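Acetylornithine aminotransferase (PDB 2EH6) transfers an amino group from N(2)-acetyl-L-ornithine to 2-oxoglutarate with pyridoxal 5'-phosphate as cofactor, in the arginine biosynthesis pathway. Local coordinates at residues L60-N65 / S269-N274; K88-N93 / G265-T270; E100-L105 / G250-R255; R107-D112 / A259-P264. All coordinates share one frame; numbering follows the deposited sequence.

Contact 1. Residues L60-N65 / S269-N274; sequences LLHVSN and STFGGN. With PLP (pyridoxal-5'-phosphate), chain D.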
loop_
_atom_site.group_PDB
_atom_site.type_symbol
_atom_site.label_atom_id
_atom_site.label_comp_id
_atom_site.label_asym_id
_atom_site.label_seq_id
_atom_site.Cartn_x
_atom_site.Cartn_y
_atom_site.Cartn_z
ATOM N N LEU A 60 -16.778 12.205 0.122
ATOM C CA LEU A 60 -16.488 10.863 -0.360
ATOM C C LEU A 60 -15.065 10.433 -0.021
ATOM O O LEU A 60 -14.109 11.158 -0.293
ATOM C CB LEU A 60 -16.676 10.855 -1.879
ATOM C CG LEU A 60 -16.793 9.551 -2.646
ATOM C CD1 LEU A 60 -17.998 8.777 -2.135
ATOM C CD2 LEU A 60 -16.945 9.862 -4.142
ATOM N N LEU A 61 -14.922 9.245 0.556
ATOM C CA LEU A 61 -13.602 8.740 0.912
ATOM C C LEU A 61 -13.067 7.719 -0.093
ATOM O O LEU A 61 -11.876 7.712 -0.421
ATOM C CB LEU A 61 -13.647 8.070 2.288
ATOM C CG LEU A 61 -13.900 8.929 3.530
ATOM C CD1 LEU A 61 -13.972 8.022 4.754
ATOM C CD2 LEU A 61 -12.793 9.953 3.687
ATOM N N HIS A 62 -13.961 6.864 -0.570
ATOM C CA HIS A 62 -13.620 5.712 -1.401
ATOM C C HIS A 62 -14.820 5.220 -2.220
ATOM O O HIS A 62 -15.928 5.077 -1.721
ATOM C CB HIS A 62 -13.121 4.594 -0.485
ATOM C CG HIS A 62 -12.927 3.332 -1.286
ATOM N ND1 HIS A 62 -11.794 3.057 -1.979
ATOM C CD2 HIS A 62 -13.816 2.265 -1.446
ATOM C CE1 HIS A 62 -11.997 1.849 -2.541
ATOM N NE2 HIS A 62 -13.199 1.352 -2.239
ATOM N N VAL A 63 -14.619 4.969 -3.530
ATOM C CA VAL A 63 -15.659 4.273 -4.302
ATOM C C VAL A 63 -15.136 3.004 -5.017
ATOM O O VAL A 63 -15.894 2.154 -5.462
ATOM C CB VAL A 63 -16.218 5.259 -5.338
ATOM C CG1 VAL A 63 -16.780 6.499 -4.643
ATOM C CG2 VAL A 63 -15.118 5.669 -6.297
ATOM N N SER A 64 -13.786 2.921 -5.134
ATOM C CA SER A 64 -13.097 1.856 -5.900
ATOM C C SER A 64 -12.997 2.159 -7.393
ATOM O O SER A 64 -13.731 2.953 -7.960
ATOM C CB SER A 64 -13.745 0.485 -5.708
ATOM O OG SER A 64 -14.752 0.294 -6.696
ATOM N N ASN A 65 -12.026 1.469 -8.030
ATOM C CA ASN A 65 -11.839 1.626 -9.468
ATOM C C ASN A 65 -12.826 0.787 -10.296
ATOM O O ASN A 65 -12.600 0.506 -11.468
ATOM C CB ASN A 65 -10.399 1.242 -9.809
ATOM C CG ASN A 65 -9.456 2.249 -9.196
ATOM O OD1 ASN A 65 -9.479 3.436 -9.508
ATOM N ND2 ASN A 65 -8.601 1.743 -8.291
ATOM N N SER A 269 -5.600 -1.958 -7.828
ATOM C CA SER A 269 -5.450 -1.680 -6.401
ATOM C C SER A 269 -6.818 -1.269 -5.867
ATOM O O SER A 269 -7.507 -0.455 -6.482
ATOM C CB SER A 269 -4.451 -0.535 -6.192
ATOM O OG SER A 269 -4.358 -0.174 -4.826
ATOM N N THR A 270 -7.223 -1.833 -4.734
ATOM C CA THR A 270 -8.522 -1.490 -4.175
ATOM C C THR A 270 -8.559 -0.030 -3.712
ATOM O O THR A 270 -9.451 0.726 -4.107
ATOM C CB THR A 270 -8.893 -2.407 -2.981
ATOM O OG1 THR A 270 -8.945 -3.773 -3.418
ATOM C CG2 THR A 270 -10.257 -2.018 -2.421
ATOM N N PHE A 271 -7.589 0.367 -2.890
ATOM C CA PHE A 271 -7.538 1.741 -2.367
ATOM C C PHE A 271 -6.889 2.749 -3.316
ATOM O O PHE A 271 -7.023 3.967 -3.132
ATOM C CB PHE A 271 -6.749 1.794 -1.055
ATOM C CG PHE A 271 -7.346 0.994 0.067
ATOM C CD1 PHE A 271 -8.688 1.126 0.410
ATOM C CD2 PHE A 271 -6.542 0.147 0.824
ATOM C CE1 PHE A 271 -9.218 0.426 1.497
ATOM C CE2 PHE A 271 -7.064 -0.558 1.912
ATOM C CZ PHE A 271 -8.397 -0.418 2.248
ATOM N N GLY A 272 -6.171 2.248 -4.314
ATOM C CA GLY A 272 -5.485 3.135 -5.235
ATOM C C GLY A 272 -6.340 4.184 -5.919
ATOM O O GLY A 272 -7.387 3.866 -6.488
ATOM N N GLY A 273 -5.895 5.440 -5.852
ATOM C CA GLY A 273 -6.614 6.524 -6.506
ATOM C C GLY A 273 -7.925 6.957 -5.877
ATOM O O GLY A 273 -8.789 7.523 -6.550
ATOM N N ASN A 274 -8.080 6.701 -4.586
ATOM C CA ASN A 274 -9.295 7.087 -3.892
ATOM C C ASN A 274 -9.339 8.626 -3.885
ATOM O O ASN A 274 -8.309 9.283 -4.006
ATOM C CB ASN A 274 -9.271 6.510 -2.472
ATOM C CG ASN A 274 -8.183 7.110 -1.630
ATOM O OD1 ASN A 274 -8.307 8.245 -1.166
ATOM N ND2 ASN A 274 -7.093 6.365 -1.438
HETATM N N1 PLP D . -6.783 -10.427 -0.539
HETATM C C2 PLP D . -8.117 -10.597 -0.550
HETATM C C2A PLP D . -8.718 -11.849 0.036
HETATM C C3 PLP D . -8.959 -9.611 -1.107
HETATM O O3 PLP D . -10.314 -9.777 -1.121
HETATM C C4 PLP D . -8.368 -8.431 -1.656
HETATM C C4A PLP D . -9.254 -7.384 -2.230
HETATM C C5 PLP D . -6.921 -8.297 -1.624
HETATM C C6 PLP D . -6.172 -9.330 -1.048
HETATM C C5A PLP D . -6.229 -7.076 -2.196
HETATM O O4P PLP D . -6.409 -5.977 -1.308
HETATM P P PLP D . -5.678 -4.668 -1.923
HETATM O O1P PLP D . -4.227 -4.873 -2.069
HETATM O O2P PLP D . -6.317 -4.305 -3.357
HETATM O O3P PLP D . -5.939 -3.461 -0.892
HETATM O O HOH W 1 -10.832 -0.469 -6.654
#
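H62 and S64 of 60-65 lie alongside N274 and T270 of 269-274, the H62 and N274 CA atoms 5.2 Å apart. The N65 amide makes the direct hydrogen bonds between the segments: with CG beside its own backbone N (chi1 -67°), ND2 donates to G272 O at 3.0 Å (N-H...O 154°) and, weakly, to S269 O. Its OD1 is taken by Q72 and by R9 of the second subunit. An alanine here would probably leave the G272 carbonyl without this donor and the loop less firmly tied to 60-65. A water bridges the backbones, accepting from N65 N at 2.7 Å and donating to T270 O. These loops meet at the dimer interface of a class-III aminotransferase: T270 N (3.0 Å) and OG1 (2.7 Å) both donate to O2P of a pyridoxal phosphate also held by G95 and T96 of the second subunit. H62 turns its ring edge to the loop, CE1 3.2 Å from T270 O and in plane, while NE2 bonds G36 of the second subunit. F271 to N274 form a type II turn; N274 ND2 closes back on F271 O at 2.9 Å, and OD1 caps A277 N of helix 275-308.

Contact 2. Residues K88-N93 / G265-T270; sequences KVFFAN and GSHGST. With PLP (pyridoxal-5'-phosphate), chain D.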
loop_
_atom_site.group_PDB
_atom_site.type_symbol
_atom_site.label_atom_id
_atom_site.label_comp_id
_atom_site.label_asym_id
_atom_site.label_seq_id
_atom_site.Cartn_x
_atom_site.Cartn_y
_atom_site.Cartn_z
ATOM N N LYS A 88 1.135 8.079 -19.035
ATOM C CA LYS A 88 -0.064 7.755 -18.277
ATOM C C LYS A 88 0.331 7.398 -16.848
ATOM O O LYS A 88 1.498 7.132 -16.559
ATOM C CB LYS A 88 -0.829 6.600 -18.933
ATOM C CG LYS A 88 -1.447 6.959 -20.288
ATOM C CD LYS A 88 -2.313 5.830 -20.825
ATOM C CE LYS A 88 -2.987 6.212 -22.134
ATOM N NZ LYS A 88 -3.726 7.500 -22.026
ATOM N N VAL A 89 -0.655 7.379 -15.961
ATOM C CA VAL A 89 -0.401 7.112 -14.551
ATOM C C VAL A 89 -1.257 5.993 -13.985
ATOM O O VAL A 89 -2.397 5.797 -14.405
ATOM C CB VAL A 89 -0.683 8.401 -13.712
ATOM C CG1 VAL A 89 -0.582 8.103 -12.210
ATOM C CG2 VAL A 89 0.275 9.501 -14.113
ATOM N N PHE A 90 -0.691 5.255 -13.032
ATOM C CA PHE A 90 -1.420 4.204 -12.329
ATOM C C PHE A 90 -1.242 4.577 -10.867
ATOM O O PHE A 90 -0.114 4.773 -10.425
ATOM C CB PHE A 90 -0.819 2.815 -12.532
ATOM C CG PHE A 90 -1.332 1.802 -11.538
ATOM C CD1 PHE A 90 -2.639 1.328 -11.617
ATOM C CD2 PHE A 90 -0.536 1.398 -10.464
ATOM C CE1 PHE A 90 -3.155 0.473 -10.639
ATOM C CE2 PHE A 90 -1.038 0.545 -9.480
ATOM C CZ PHE A 90 -2.355 0.081 -9.566
ATOM N N PHE A 91 -2.342 4.666 -10.123
ATOM C CA PHE A 91 -2.269 5.047 -8.708
ATOM C C PHE A 91 -2.221 3.881 -7.731
ATOM O O PHE A 91 -3.029 2.962 -7.809
ATOM C CB PHE A 91 -3.450 5.953 -8.353
ATOM C CG PHE A 91 -3.341 7.335 -8.927
ATOM C CD1 PHE A 91 -2.424 8.246 -8.409
ATOM C CD2 PHE A 91 -4.142 7.724 -9.998
ATOM C CE1 PHE A 91 -2.297 9.529 -8.950
ATOM C CE2 PHE A 91 -4.028 9.007 -10.550
ATOM C CZ PHE A 91 -3.100 9.913 -10.023
ATOM N N ALA A 92 -1.266 3.935 -6.805
ATOM C CA ALA A 92 -1.111 2.900 -5.790
ATOM C C ALA A 92 -1.240 3.563 -4.411
ATOM O O ALA A 92 -1.718 4.696 -4.310
ATOM C CB ALA A 92 0.250 2.220 -5.938
ATOM N N ASN A 93 -0.796 2.886 -3.356
ATOM C CA ASN A 93 -0.931 3.460 -2.013
ATOM C C ASN A 93 0.377 3.692 -1.297
ATOM O O ASN A 93 0.392 4.260 -0.207
ATOM C CB ASN A 93 -1.790 2.545 -1.145
ATOM C CG ASN A 93 -3.152 2.316 -1.731
ATOM O OD1 ASN A 93 -4.030 3.175 -1.642
ATOM N ND2 ASN A 93 -3.338 1.156 -2.360
ATOM N N GLY A 265 -7.549 -5.622 -16.465
ATOM C CA GLY A 265 -7.399 -6.804 -15.636
ATOM C C GLY A 265 -5.972 -7.212 -15.326
ATOM O O GLY A 265 -5.743 -8.092 -14.496
ATOM N N SER A 266 -5.007 -6.573 -15.977
ATOM C CA SER A 266 -3.601 -6.901 -15.770
ATOM C C SER A 266 -3.047 -6.443 -14.422
ATOM O O SER A 266 -2.082 -7.018 -13.919
ATOM C CB SER A 266 -2.753 -6.298 -16.890
ATOM O OG SER A 266 -2.802 -4.882 -16.872
ATOM N N HIS A 267 -3.644 -5.409 -13.841
ATOM C CA HIS A 267 -3.176 -4.903 -12.556
ATOM C C HIS A 267 -4.268 -4.046 -11.931
ATOM O O HIS A 267 -5.232 -3.675 -12.596
ATOM C CB HIS A 267 -1.898 -4.080 -12.755
ATOM C CG HIS A 267 -1.168 -3.763 -11.484
ATOM N ND1 HIS A 267 -0.649 -4.737 -10.659
ATOM C CD2 HIS A 267 -0.866 -2.578 -10.901
ATOM C CE1 HIS A 267 -0.058 -4.167 -9.624
ATOM N NE2 HIS A 267 -0.177 -2.858 -9.747
ATOM N N GLY A 268 -4.119 -3.741 -10.646
ATOM C CA GLY A 268 -5.117 -2.939 -9.970
ATOM C C GLY A 268 -4.801 -2.784 -8.497
ATOM O O GLY A 268 -3.852 -3.389 -7.986
ATOM N N SER A 269 -5.600 -1.958 -7.828
ATOM C CA SER A 269 -5.450 -1.680 -6.401
ATOM C C SER A 269 -6.818 -1.269 -5.867
ATOM O O SER A 269 -7.507 -0.455 -6.482
ATOM C CB SER A 269 -4.451 -0.535 -6.192
ATOM O OG SER A 269 -4.358 -0.174 -4.826
ATOM N N THR A 270 -7.223 -1.833 -4.734
ATOM C CA THR A 270 -8.522 -1.490 -4.175
ATOM C C THR A 270 -8.559 -0.030 -3.712
ATOM O O THR A 270 -9.451 0.726 -4.107
ATOM C CB THR A 270 -8.893 -2.407 -2.981
ATOM O OG1 THR A 270 -8.945 -3.773 -3.418
ATOM C CG2 THR A 270 -10.257 -2.018 -2.421
HETATM N N1 PLP D . -6.783 -10.427 -0.539
HETATM C C2 PLP D . -8.117 -10.597 -0.550
HETATM C C2A PLP D . -8.718 -11.849 0.036
HETATM C C3 PLP D . -8.959 -9.611 -1.107
HETATM O O3 PLP D . -10.314 -9.777 -1.121
HETATM C C4 PLP D . -8.368 -8.431 -1.656
HETATM C C4A PLP D . -9.254 -7.384 -2.230
HETATM C C5 PLP D . -6.921 -8.297 -1.624
HETATM C C6 PLP D . -6.172 -9.330 -1.048
HETATM C C5A PLP D . -6.229 -7.076 -2.196
HETATM O O4P PLP D . -6.409 -5.977 -1.308
HETATM P P PLP D . -5.678 -4.668 -1.923
HETATM O O1P PLP D . -4.227 -4.873 -2.069
HETATM O O2P PLP D . -6.317 -4.305 -3.357
HETATM O O3P PLP D . -5.939 -3.461 -0.892
#
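F90 of strand 87-92 reaches across to H267, G268 and S269 of the loop 265-270. Its CB points toward that loop, and CG stands anti to the backbone N (chi1 165°). Farther along, CD2 comes within 4.0 Å of H267 CD2, and CE1 has G268 CA at the same range. CE2 lies 3.4 Å from H267 CD2 and near H267 NE2. The tip atom CZ is the meeting point: H267 CD2 sits 3.3 Å from it, over one face of the phenyl ring but shifted toward the rim, with the ring planes inclined at 59°. CZ also touches G268 C, which lies at the ring edge, and S269 CB at 4.0 Å. Strand 87-92 is an outermost strand, within this chain, of the central sheet of the PLP-binding domain of a fold type I aminotransferase, and it leads by N93 to the start of helix 95-112, where G95 and T96 bind the other pyridoxal phosphate of the dimer. Where the strand ends, N93 ND2 makes a weak bond to S269 OG at 3.0 Å, bent to 121° at the hydrogen. The H267 ring has a second aromatic neighbour in F262, and its ND1 is hydrogen-bonded to K104 NZ, which probably helps to fix the rotation of the imidazole.

Contact 3. Residues E100-L105 / G250-R255; sequences EAAIKL and GAILAR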
loop_
_atom_site.group_PDB
_atom_site.type_symbol
_atom_site.label_atom_id
_atom_site.label_comp_id
_atom_site.label_asym_id
_atom_site.label_seq_id
_atom_site.Cartn_x
_atom_site.Cartn_y
_atom_site.Cartn_z
ATOM N N GLU A 100 6.559 -1.990 -7.415
ATOM C CA GLU A 100 6.020 -3.280 -7.833
ATOM C C GLU A 100 5.286 -3.133 -9.171
ATOM O O GLU A 100 5.436 -3.969 -10.070
ATOM C CB GLU A 100 5.050 -3.826 -6.779
ATOM C CG GLU A 100 5.682 -4.222 -5.447
ATOM C CD GLU A 100 6.134 -5.677 -5.403
ATOM O OE1 GLU A 100 5.871 -6.426 -6.368
ATOM O OE2 GLU A 100 6.741 -6.081 -4.389
ATOM N N ALA A 101 4.484 -2.075 -9.295
ATOM C CA ALA A 101 3.730 -1.825 -10.526
ATOM C C ALA A 101 4.681 -1.585 -11.696
ATOM O O ALA A 101 4.408 -2.011 -12.817
ATOM C CB ALA A 101 2.807 -0.617 -10.351
ATOM N N ALA A 102 5.790 -0.900 -11.428
ATOM C CA ALA A 102 6.777 -0.607 -12.464
ATOM C C ALA A 102 7.443 -1.882 -12.981
ATOM O O ALA A 102 7.595 -2.061 -14.191
ATOM C CB ALA A 102 7.838 0.350 -11.931
ATOM N N ILE A 103 7.846 -2.753 -12.058
ATOM C CA ILE A 103 8.488 -4.021 -12.403
ATOM C C ILE A 103 7.545 -4.873 -13.244
ATOM O O ILE A 103 7.951 -5.482 -14.237
ATOM C CB ILE A 103 8.877 -4.806 -11.129
ATOM C CG1 ILE A 103 10.001 -4.066 -10.398
ATOM C CG2 ILE A 103 9.296 -6.237 -11.486
ATOM C CD1 ILE A 103 10.314 -4.632 -9.030
ATOM N N LYS A 104 6.280 -4.911 -12.847
ATOM C CA LYS A 104 5.284 -5.683 -13.576
ATOM C C LYS A 104 5.063 -5.118 -14.975
ATOM O O LYS A 104 5.029 -5.870 -15.957
ATOM C CB LYS A 104 3.958 -5.706 -12.810
ATOM C CG LYS A 104 4.041 -6.436 -11.481
ATOM C CD LYS A 104 2.687 -6.525 -10.781
ATOM C CE LYS A 104 1.707 -7.398 -11.546
ATOM N NZ LYS A 104 0.387 -7.503 -10.855
ATOM N N LEU A 105 4.925 -3.799 -15.069
ATOM C CA LEU A 105 4.700 -3.142 -16.359
ATOM C C LEU A 105 5.859 -3.382 -17.327
ATOM O O LEU A 105 5.646 -3.619 -18.517
ATOM C CB LEU A 105 4.507 -1.632 -16.166
ATOM C CG LEU A 105 4.303 -0.795 -17.438
ATOM C CD1 LEU A 105 3.021 -1.199 -18.142
ATOM C CD2 LEU A 105 4.245 0.678 -17.067
ATOM N N GLY A 250 0.631 6.591 -3.913
ATOM C CA GLY A 250 1.779 6.162 -4.680
ATOM C C GLY A 250 1.364 6.160 -6.137
ATOM O O GLY A 250 0.181 6.272 -6.448
ATOM N N ALA A 251 2.330 6.052 -7.035
ATOM C CA ALA A 251 1.997 6.017 -8.448
ATOM C C ALA A 251 3.200 5.770 -9.320
ATOM O O ALA A 251 4.346 5.979 -8.913
ATOM C CB ALA A 251 1.340 7.331 -8.867
ATOM N N ILE A 252 2.932 5.281 -10.524
ATOM C CA ILE A 252 3.992 5.119 -11.491
ATOM C C ILE A 252 3.494 5.931 -12.673
ATOM O O ILE A 252 2.282 6.021 -12.915
ATOM C CB ILE A 252 4.224 3.657 -11.938
ATOM C CG1 ILE A 252 2.950 3.066 -12.536
ATOM C CG2 ILE A 252 4.749 2.838 -10.774
ATOM C CD1 ILE A 252 3.198 1.737 -13.255
ATOM N N LEU A 253 4.427 6.563 -13.366
ATOM C CA LEU A 253 4.114 7.356 -14.539
ATOM C C LEU A 253 4.991 6.719 -15.600
ATOM O O LEU A 253 6.191 6.542 -15.391
ATOM C CB LEU A 253 4.507 8.823 -14.324
ATOM C CG LEU A 253 3.946 9.860 -15.307
ATOM C CD1 LEU A 253 4.316 11.256 -14.837
ATOM C CD2 LEU A 253 4.477 9.599 -16.710
ATOM N N ALA A 254 4.388 6.351 -16.725
ATOM C CA ALA A 254 5.126 5.705 -17.805
ATOM C C ALA A 254 4.788 6.349 -19.135
ATOM O O ALA A 254 3.638 6.703 -19.388
ATOM C CB ALA A 254 4.786 4.212 -17.851
ATOM N N ARG A 255 5.786 6.499 -19.995
ATOM C CA ARG A 255 5.515 7.102 -21.287
ATOM C C ARG A 255 4.490 6.233 -22.017
ATOM O O ARG A 255 4.404 5.021 -21.786
ATOM C CB ARG A 255 6.814 7.272 -22.090
ATOM C CG ARG A 255 7.563 6.006 -22.431
ATOM C CD ARG A 255 8.917 6.365 -23.057
ATOM N NE ARG A 255 9.626 5.189 -23.545
ATOM C CZ ARG A 255 9.255 4.476 -24.604
ATOM N NH1 ARG A 255 8.178 4.821 -25.300
ATOM N NH2 ARG A 255 9.952 3.403 -24.954
#
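I252 of strand 250-255 fills the seam against helix 100-105, touching A101, A102 and L105. Its CG1 takes the crowded position between backbone N and carbonyl carbon (chi1 58°), and both branches reach A101. CD1, 3.8 Å from A101 CB, goes on to L105 CD2 at 4.1 Å; CG2 lies 3.9 Å from A102 N and 4.1 Å from A102 CB. Two residues on, A254 meets the helix with its methyl alone, CB standing 3.7 Å from L105 CD2. That one leucine branch spans both strand residues. The side chains are all apolar and buried, and the alanines present only methyls where the helix axis passes 8.5 Å from the strand axis. In the next shell F90 packs on both A101 and I252, V236 on A102 and A254, and F262 on L105; S98 of the same helix and, from the second subunit, M4 also reach I252. Strand 250-255 is the antiparallel member of the central sheet of the PLP-binding domain, hydrogen-bonded between strands 87-92 and 236-239. Helix 95-112, which follows strand 87-92, runs over it in roughly the same direction at 32°, while A251 and L253 point to the other face of the sheet.

Contact 4. Residues R107-D112 / A259-P264; sequences RKYWRD and AQSFTP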
loop_
_atom_site.group_PDB
_atom_site.type_symbol
_atom_site.label_atom_id
_atom_site.label_comp_id
_atom_site.label_asym_id
_atom_site.label_seq_id
_atom_site.Cartn_x
_atom_site.Cartn_y
_atom_site.Cartn_z
ATOM N N ARG A 107 8.031 -5.926 -17.343
ATOM C CA ARG A 107 8.047 -7.313 -17.793
ATOM C C ARG A 107 6.961 -7.576 -18.824
ATOM O O ARG A 107 7.227 -8.175 -19.868
ATOM C CB ARG A 107 7.886 -8.280 -16.615
ATOM C CG ARG A 107 9.188 -8.548 -15.885
ATOM C CD ARG A 107 9.072 -9.670 -14.876
ATOM N NE ARG A 107 10.386 -9.992 -14.315
ATOM C CZ ARG A 107 10.592 -10.845 -13.318
ATOM N NH1 ARG A 107 9.567 -11.478 -12.755
ATOM N NH2 ARG A 107 11.825 -11.061 -12.876
ATOM N N LYS A 108 5.741 -7.125 -18.547
ATOM C CA LYS A 108 4.652 -7.346 -19.488
ATOM C C LYS A 108 4.895 -6.600 -20.797
ATOM O O LYS A 108 4.526 -7.080 -21.874
ATOM C CB LYS A 108 3.310 -6.924 -18.888
ATOM C CG LYS A 108 2.145 -7.263 -19.790
ATOM C CD LYS A 108 0.823 -7.237 -19.065
ATOM C CE LYS A 108 -0.301 -7.644 -19.998
ATOM N NZ LYS A 108 -0.384 -6.726 -21.178
ATOM N N TYR A 109 5.532 -5.438 -20.702
ATOM C CA TYR A 109 5.838 -4.635 -21.880
ATOM C C TYR A 109 6.567 -5.472 -22.934
ATOM O O TYR A 109 6.149 -5.531 -24.094
ATOM C CB TYR A 109 6.716 -3.448 -21.490
ATOM C CG TYR A 109 7.230 -2.651 -22.667
ATOM C CD1 TYR A 109 6.362 -1.912 -23.465
ATOM C CD2 TYR A 109 8.589 -2.632 -22.978
ATOM C CE1 TYR A 109 6.834 -1.165 -24.544
ATOM C CE2 TYR A 109 9.073 -1.890 -24.058
ATOM C CZ TYR A 109 8.189 -1.159 -24.832
ATOM O OH TYR A 109 8.662 -0.423 -25.896
ATOM N N TRP A 110 7.656 -6.114 -22.519
ATOM C CA TRP A 110 8.456 -6.937 -23.420
ATOM C C TRP A 110 7.726 -8.194 -23.870
ATOM O O TRP A 110 7.961 -8.686 -24.973
ATOM C CB TRP A 110 9.791 -7.297 -22.763
ATOM C CG TRP A 110 10.687 -6.111 -22.578
ATOM C CD1 TRP A 110 11.145 -5.603 -21.394
ATOM C CD2 TRP A 110 11.224 -5.270 -23.608
ATOM N NE1 TRP A 110 11.932 -4.500 -21.625
ATOM C CE2 TRP A 110 11.998 -4.274 -22.974
ATOM C CE3 TRP A 110 11.127 -5.263 -25.009
ATOM C CZ2 TRP A 110 12.674 -3.279 -23.691
ATOM C CZ3 TRP A 110 11.799 -4.271 -25.723
ATOM C CH2 TRP A 110 12.563 -3.294 -25.060
ATOM N N ARG A 111 6.845 -8.715 -23.024
ATOM C CA ARG A 111 6.069 -9.897 -23.377
ATOM C C ARG A 111 5.084 -9.542 -24.484
ATOM O O ARG A 111 4.870 -10.327 -25.414
ATOM C CB ARG A 111 5.302 -10.430 -22.162
ATOM C CG ARG A 111 6.162 -11.198 -21.173
ATOM C CD ARG A 111 6.460 -12.605 -21.675
ATOM N NE ARG A 111 5.308 -13.497 -21.546
ATOM C CZ ARG A 111 4.927 -14.079 -20.409
ATOM N NH1 ARG A 111 5.607 -13.868 -19.290
ATOM N NH2 ARG A 111 3.868 -14.877 -20.391
ATOM N N ASP A 112 4.481 -8.361 -24.392
ATOM C CA ASP A 112 3.547 -7.930 -25.430
ATOM C C ASP A 112 4.244 -7.775 -26.784
ATOM O O ASP A 112 3.640 -7.868 -27.847
ATOM C CB ASP A 112 2.946 -6.581 -25.016
ATOM C CG ASP A 112 2.049 -6.752 -23.797
ATOM O OD1 ASP A 112 1.411 -7.799 -23.691
ATOM O OD2 ASP A 112 1.964 -5.824 -22.994
ATOM N N ALA A 259 3.122 2.328 -21.164
ATOM C CA ALA A 259 1.852 2.313 -20.448
ATOM C C ALA A 259 0.797 1.443 -21.118
ATOM O O ALA A 259 -0.093 0.907 -20.453
ATOM C CB ALA A 259 1.327 3.736 -20.297
ATOM N N GLN A 260 0.899 1.304 -22.435
ATOM C CA GLN A 260 -0.053 0.504 -23.194
ATOM C C GLN A 260 -0.198 -0.908 -22.652
ATOM O O GLN A 260 -1.288 -1.471 -22.673
ATOM C CB GLN A 260 0.367 0.428 -24.671
ATOM C CG GLN A 260 0.429 1.766 -25.395
ATOM C CD GLN A 260 -0.904 2.492 -25.405
ATOM O OE1 GLN A 260 -1.903 1.974 -25.908
ATOM N NE2 GLN A 260 -0.927 3.704 -24.846
ATOM N N SER A 261 0.901 -1.475 -22.166
ATOM C CA SER A 261 0.906 -2.839 -21.649
ATOM C C SER A 261 0.035 -3.107 -20.429
ATOM O O SER A 261 -0.271 -4.258 -20.131
ATOM C CB SER A 261 2.337 -3.285 -21.359
ATOM O OG SER A 261 3.057 -3.457 -22.569
ATOM N N PHE A 262 -0.349 -2.067 -19.703
ATOM C CA PHE A 262 -1.220 -2.290 -18.560
ATOM C C PHE A 262 -2.634 -2.311 -19.119
ATOM O O PHE A 262 -3.335 -1.302 -19.139
ATOM C CB PHE A 262 -1.046 -1.190 -17.512
ATOM C CG PHE A 262 -0.331 -1.649 -16.262
ATOM C CD1 PHE A 262 0.403 -2.833 -16.252
ATOM C CD2 PHE A 262 -0.369 -0.877 -15.101
ATOM C CE1 PHE A 262 1.091 -3.243 -15.108
ATOM C CE2 PHE A 262 0.315 -1.277 -13.951
ATOM C CZ PHE A 262 1.046 -2.461 -13.953
ATOM N N THR A 263 -3.027 -3.487 -19.594
ATOM C CA THR A 263 -4.334 -3.712 -20.186
ATOM C C THR A 263 -5.359 -4.090 -19.121
ATOM O O THR A 263 -4.999 -4.415 -17.989
ATOM C CB THR A 263 -4.254 -4.831 -21.244
ATOM O OG1 THR A 263 -3.682 -6.008 -20.656
ATOM C CG2 THR A 263 -3.394 -4.389 -22.420
ATOM N N PRO A 264 -6.653 -4.053 -19.474
ATOM C CA PRO A 264 -7.732 -4.390 -18.541
ATOM C C PRO A 264 -7.546 -5.706 -17.794
ATOM O O PRO A 264 -7.396 -6.767 -18.405
ATOM C CB PRO A 264 -8.965 -4.394 -19.437
ATOM C CG PRO A 264 -8.652 -3.300 -20.412
ATOM C CD PRO A 264 -7.204 -3.593 -20.763
#
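S261 meets K108 with its carbonyl O and D112 with its hydroxyl. K108 NZ donates to S261 O at 2.7 Å, in the carbonyl plane on a lone pair (C=O...N 141°), and weakly to T263 OG1. The lysine chain leaves anti to the backbone N, runs extended and bends at its last torsion (chi4 -59°), which places NZ there. The ionic term lies within segment 107-112: NZ forms a salt bridge with D112 OD2 at 3.1 Å, on its syn lone pair. The anti lone pair of the same oxygen receives S261 OG at 2.6 Å, so OD2 is gripped by two donors. A leucine in place of K108 would probably leave the S261 carbonyl without its ammonium donor and the D112 carboxylate without its charge mate. Van der Waals contact adds K108 CD, 3.3 Å from S261 O, and the ring edge of Y109, whose CD1 is 3.8 Å from S261 OG. Segment 259-264 is tightly folded, with a type I turn from A259 to F262. The contact joins helix 95-112 to the loop after helix 256-259, with Y109 packed on E257 and V258 of that helix and on L208 of strand 208-212.

Overall arrangement
The first segments follow one another from 60-65 through 88-93 and 100-105 to 107-112, while the second ones return in nearly reverse order between 250 and 274, so the contacts enclose one another except that contacts 3 and 4 cross. Contacts 2 and 3, with centres 8 Å apart, share the central sheet of the PLP-binding domain through neighbouring strands 87-92 and 250-255; contacts 3 and 4, 11 Å apart, share helix 95-112. Contact 2 joins contact 1 through S269 and T270. Contacts 1 and 4, about 23 Å apart between centres, do not touch. Together they line the chain from strand 250-255 to the start of helix 275-308, whose loop 265-274 reaches the cofactor at the dimer interface.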